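Local coordinates for protein pyruvate kinase 1 (PDB 4KCT) that catalyses the transfer of phosphate from phosphoenolpyruvate to ADP, giving pyruvate and ATP, and also has an intrinsic oxaloacetate decarboxylase activity, at residues P188-E192 / K193-D197; T216-Q219 / V220-R224. All coordinates share one frame; numbering follows the deposited sequence.

Interaction 1: residues P188-E192 / K193-D197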
loop_
_atom_site.group_PDB
_atom_site.type_symbol
_atom_site.label_atom_id
_atom_site.label_comp_id
_atom_site.label_asym_id
_atom_site.label_seq_id
_atom_site.Cartn_x
_atom_site.Cartn_y
_atom_site.Cartn_z
ATOM N N PRO A 188 -40.443 10.464 -22.290
ATOM C CA PRO A 188 -40.080 9.203 -22.966
ATOM C C PRO A 188 -38.599 9.212 -23.349
ATOM O O PRO A 188 -38.061 10.264 -23.644
ATOM C CB PRO A 188 -40.943 9.221 -24.240
ATOM C CG PRO A 188 -42.033 10.213 -23.970
ATOM C CD PRO A 188 -41.411 11.253 -23.076
ATOM N N ALA A 189 -37.974 8.037 -23.398
ATOM C CA ALA A 189 -36.582 7.930 -23.832
ATOM C C ALA A 189 -36.493 8.190 -25.322
ATOM O O ALA A 189 -35.526 8.768 -25.808
ATOM C CB ALA A 189 -36.036 6.549 -23.512
ATOM N N VAL A 190 -37.511 7.760 -26.053
ATOM C CA VAL A 190 -37.488 7.890 -27.502
ATOM C C VAL A 190 -38.711 8.705 -27.970
ATOM O O VAL A 190 -39.841 8.262 -27.846
ATOM C CB VAL A 190 -37.428 6.482 -28.184
ATOM C CG1 VAL A 190 -38.540 5.597 -27.675
ATOM C CG2 VAL A 190 -37.488 6.587 -29.696
ATOM N N SER A 191 -38.464 9.893 -28.514
ATOM C CA SER A 191 -39.532 10.666 -29.136
ATOM C C SER A 191 -39.951 10.041 -30.475
ATOM O O SER A 191 -39.248 9.167 -31.017
ATOM C CB SER A 191 -39.098 12.114 -29.325
ATOM O OG SER A 191 -38.147 12.223 -30.379
ATOM N N GLU A 192 -41.056 10.524 -31.052
ATOM C CA GLU A 192 -41.442 10.071 -32.402
ATOM C C GLU A 192 -40.400 10.474 -33.437
ATOM O O GLU A 192 -40.020 9.669 -34.281
ATOM C CB GLU A 192 -42.834 10.586 -32.814
ATOM C CG GLU A 192 -43.438 9.792 -33.971
ATOM C CD GLU A 192 -43.871 8.385 -33.553
ATOM O OE1 GLU A 192 -43.676 7.421 -34.335
ATOM O OE2 GLU A 192 -44.377 8.242 -32.425
ATOM N N LYS A 193 -39.797 11.641 -33.255
ATOM C CA LYS A 193 -38.664 11.998 -34.084
ATOM C C LYS A 193 -37.516 11.005 -33.918
ATOM O O LYS A 193 -36.919 10.578 -34.900
ATOM C CB LYS A 193 -38.167 13.415 -33.793
ATOM C CG LYS A 193 -37.205 13.922 -34.868
ATOM C CD LYS A 193 -35.959 14.585 -34.293
ATOM C CE LYS A 193 -35.261 15.440 -35.345
ATOM N NZ LYS A 193 -34.184 14.711 -36.083
ATOM N N ASP A 194 -37.160 10.710 -32.672
ATOM C CA ASP A 194 -36.042 9.795 -32.381
ATOM C C ASP A 194 -36.261 8.412 -33.021
ATOM O O ASP A 194 -35.338 7.820 -33.576
ATOM C CB ASP A 194 -35.858 9.623 -30.866
ATOM C CG ASP A 194 -35.301 10.890 -30.169
ATOM O OD1 ASP A 194 -34.661 11.757 -30.840
ATOM O OD2 ASP A 194 -35.483 10.987 -28.925
ATOM N N ARG A 195 -37.508 7.949 -33.023
ATOM C CA ARG A 195 -37.843 6.677 -33.674
ATOM C C ARG A 195 -37.520 6.647 -35.135
ATOM O O ARG A 195 -37.007 5.662 -35.635
ATOM C CB ARG A 195 -39.312 6.370 -33.501
ATOM C CG ARG A 195 -39.617 5.853 -32.140
ATOM C CD ARG A 195 -40.823 4.945 -32.153
ATOM N NE ARG A 195 -41.157 4.629 -30.787
ATOM C CZ ARG A 195 -40.823 3.500 -30.192
ATOM N NH1 ARG A 195 -40.323 2.500 -30.902
ATOM N NH2 ARG A 195 -41.058 3.349 -28.905
ATOM N N LYS A 196 -37.986 7.646 -35.865
ATOM C CA LYS A 196 -37.657 7.717 -37.279
ATOM C C LYS A 196 -36.142 7.804 -37.473
ATOM O O LYS A 196 -35.604 7.261 -38.434
ATOM C CB LYS A 196 -38.349 8.913 -37.933
ATOM C CG LYS A 196 -39.857 8.919 -37.716
ATOM C CD LYS A 196 -40.623 8.971 -39.027
ATOM C CE LYS A 196 -42.137 9.014 -38.787
ATOM N NZ LYS A 196 -42.567 10.237 -38.039
ATOM N N ASP A 197 -35.472 8.573 -36.617
ATOM C CA ASP A 197 -34.011 8.699 -36.722
ATOM C C ASP A 197 -33.285 7.364 -36.464
ATOM O O ASP A 197 -32.342 7.029 -37.176
ATOM C CB ASP A 197 -33.473 9.805 -35.791
ATOM C CG ASP A 197 -33.986 11.215 -36.170
ATOM O OD1 ASP A 197 -33.825 12.161 -35.344
ATOM O OD2 ASP A 197 -34.562 11.375 -37.279
HETATM O O HOH W 1 -42.025 7.414 -29.415
HETATM O O HOH W 2 -36.542 14.295 -30.300
#
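S191 and D194 hold each other in a capping box at the start of helix 192-204. The backbone N-H of D194 points almost straight at the hydroxyl of S191 (N to OG 2.9 Å, 163° at the hydrogen), and the carboxylate answers by taking the amide of S191, with N to OD2 at 3.2 Å. That return bond meets OD2 from above the carboxylate plane, 37° out of it. OG can turn forward to the amide of D194 because it sits between its own backbone N and carbonyl carbon (chi1 73°). A water accepts from S191 OG at 2.6 Å and donates to D194 OD1, bridging the cap a second time. On the flank, V190 CG2 rests on the aliphatic stem of R195, 3.3 Å from CG, while CG1 lies over one face of the guanidinium; a second water links R195 NE to V190 O. The regular helix pattern starts at once, R195 N giving its hydrogen to S191 O at 2.9 Å. Across the same first turn, K193 NZ forms a salt bridge with D197 OD1 at 2.7 Å and also bonds F53 O. G87 N donates to D194 OD1, tying the cap to the loop after barrel strand 80-84, and D197 OD2 bonds H58 at the start of helix 58-75, whereas A189 and R195 pack on helix 217-227.

Interaction 2: residues T216-Q219 / V220-R224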
loop_
_atom_site.group_PDB
_atom_site.type_symbol
_atom_site.label_atom_id
_atom_site.label_comp_id
_atom_site.label_asym_id
_atom_site.label_seq_id
_atom_site.Cartn_x
_atom_site.Cartn_y
_atom_site.Cartn_z
ATOM N N THR A 216 -32.451 6.712 -16.726
ATOM C CA THR A 216 -32.609 5.430 -16.014
ATOM C C THR A 216 -32.148 4.292 -16.909
ATOM O O THR A 216 -32.148 4.415 -18.144
ATOM C CB THR A 216 -34.104 5.135 -15.661
ATOM O OG1 THR A 216 -34.843 4.994 -16.873
ATOM C CG2 THR A 216 -34.723 6.258 -14.827
ATOM N N ALA A 217 -31.937 3.127 -16.297
ATOM C CA ALA A 217 -31.690 1.902 -17.043
ATOM C C ALA A 217 -32.887 1.518 -17.918
ATOM O O ALA A 217 -32.712 0.955 -18.994
ATOM C CB ALA A 217 -31.340 0.756 -16.095
ATOM N N GLU A 218 -34.104 1.780 -17.445
ATOM C CA GLU A 218 -35.290 1.432 -18.243
ATOM C C GLU A 218 -35.311 2.208 -19.571
ATOM O O GLU A 218 -35.632 1.658 -20.632
ATOM C CB GLU A 218 -36.579 1.668 -17.448
ATOM C CG GLU A 218 -37.834 1.154 -18.144
ATOM C CD GLU A 218 -37.727 -0.310 -18.598
ATOM O OE1 GLU A 218 -38.224 -0.625 -19.704
ATOM O OE2 GLU A 218 -37.138 -1.144 -17.860
ATOM N N GLN A 219 -34.877 3.460 -19.530
ATOM C CA GLN A 219 -34.738 4.221 -20.762
ATOM C C GLN A 219 -33.740 3.612 -21.749
ATOM O O GLN A 219 -33.968 3.646 -22.970
ATOM C CB GLN A 219 -34.344 5.649 -20.450
ATOM C CG GLN A 219 -35.404 6.397 -19.692
ATOM C CD GLN A 219 -35.315 7.870 -19.931
ATOM O OE1 GLN A 219 -34.222 8.434 -19.971
ATOM N NE2 GLN A 219 -36.460 8.499 -20.182
ATOM N N VAL A 220 -32.603 3.127 -21.252
ATOM C CA VAL A 220 -31.665 2.409 -22.140
ATOM C C VAL A 220 -32.352 1.226 -22.832
ATOM O O VAL A 220 -32.221 1.042 -24.047
ATOM C CB VAL A 220 -30.420 1.900 -21.386
ATOM C CG1 VAL A 220 -29.457 1.246 -22.360
ATOM C CG2 VAL A 220 -29.727 3.055 -20.644
ATOM N N ARG A 221 -33.066 0.420 -22.044
ATOM C CA ARG A 221 -33.849 -0.702 -22.559
ATOM C C ARG A 221 -34.902 -0.311 -23.591
ATOM O O ARG A 221 -35.068 -1.003 -24.601
ATOM C CB ARG A 221 -34.487 -1.512 -21.404
ATOM C CG ARG A 221 -33.455 -2.323 -20.612
ATOM C CD ARG A 221 -34.105 -3.307 -19.646
ATOM N NE ARG A 221 -34.665 -2.634 -18.473
ATOM C CZ ARG A 221 -33.959 -2.294 -17.390
ATOM N NH1 ARG A 221 -34.562 -1.699 -16.375
ATOM N NH2 ARG A 221 -32.650 -2.570 -17.317
ATOM N N GLU A 222 -35.502 0.868 -23.414
ATOM C CA GLU A 222 -36.434 1.394 -24.408
ATOM C C GLU A 222 -35.769 1.791 -25.701
ATOM O O GLU A 222 -36.311 1.528 -26.776
ATOM C CB GLU A 222 -37.262 2.555 -23.845
ATOM C CG GLU A 222 -38.349 2.063 -22.904
ATOM C CD GLU A 222 -38.834 3.123 -21.929
ATOM O OE1 GLU A 222 -38.466 4.313 -22.082
ATOM O OE2 GLU A 222 -39.601 2.763 -21.007
ATOM N N VAL A 223 -34.570 2.383 -25.618
ATOM C CA VAL A 223 -33.788 2.620 -26.829
ATOM C C VAL A 223 -33.434 1.304 -27.522
ATOM O O VAL A 223 -33.539 1.181 -28.760
ATOM C CB VAL A 223 -32.502 3.436 -26.541
ATOM C CG1 VAL A 223 -31.613 3.505 -27.802
ATOM C CG2 VAL A 223 -32.893 4.841 -26.079
ATOM N N ARG A 224 -32.996 0.333 -26.728
ATOM C CA ARG A 224 -32.594 -0.969 -27.241
ATOM C C ARG A 224 -33.797 -1.620 -27.948
ATOM O O ARG A 224 -33.659 -2.124 -29.058
ATOM C CB ARG A 224 -32.090 -1.859 -26.086
ATOM C CG ARG A 224 -31.558 -3.228 -26.488
ATOM C CD ARG A 224 -30.068 -3.213 -26.807
ATOM N NE ARG A 224 -29.214 -2.824 -25.658
ATOM C CZ ARG A 224 -27.940 -2.443 -25.798
ATOM N NH1 ARG A 224 -27.391 -2.460 -27.031
ATOM N NH2 ARG A 224 -27.218 -2.021 -24.734
HETATM O O HOH W 3 -38.761 6.604 -20.621
#
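E218 OE2 is gripped by two nitrogens of R221, NE and NH1, each 3.0 Å away, in a salt bridge formed one turn apart on the same helix. The guanidinium comes side-on, with OE2 at its edge and close to its plane, yet both nitrogens approach from the same face of the carboxylate, whose plane is turned 57° against that of the arginine. The N-H lines are both bent, the wider 147°, as expected when two donors share one oxygen. R221 gets there by folding at chi3 (-74°), which lays the guanidinium back along the helix: A217 O lies over its centre, and A217 CB touches NH2 at 3.8 Å. The other oxygen of E218 faces a second acid, OE1 standing 3.9 Å from E222 OE2; the two carboxylates would probably disfavour each other, an effect that the R221 charge may partly offset.

The helix, 217-227, is the crossover of a right-handed beta-alpha-beta unit between strands 208-211 and 235-240 of the TIM barrel. T216 is its N-cap, OG1 accepting from Q219 N at 3.1 Å. The first main-chain bond, from V220 N to T216 O, is weak at 3.4 Å, whereas E222 N to E218 O closes to 2.9 Å.

Q219 stretches beyond CG to the loop before the helix, where OE1 accepts from R215 N; this fixes which way the amide is turned. NE2 in turn donates to a water that gives a hydrogen to E222 OE1. V220 and V223, both buried, pack against I236 of strand 235-240, while A217 rests on S251 and A255 of helix 249-255.

Overall arrangement
Interactions 1 and 2 follow one another along the chain as the N-terminal turns of two helices of the barrel domain, their centres 12 Å apart. They meet through the loop before helix 192-204: A189 N lies 3.6 Å from Q219 NE2, and A189 CB is also 3.6 Å from E222 OE1, both as packing, while R215, just ahead of 216-224, bonds P188 O. Interaction 1 stands nearer the potassium ion, the D194 side chain about 8 Å away, and touching its ligand T85, against about 12 Å for the V223 side chain. From the magnesium ion, held by E241 and D265 beside the bound pyruvate, the side chains of D194 and Q219 are about 12 and 13 Å.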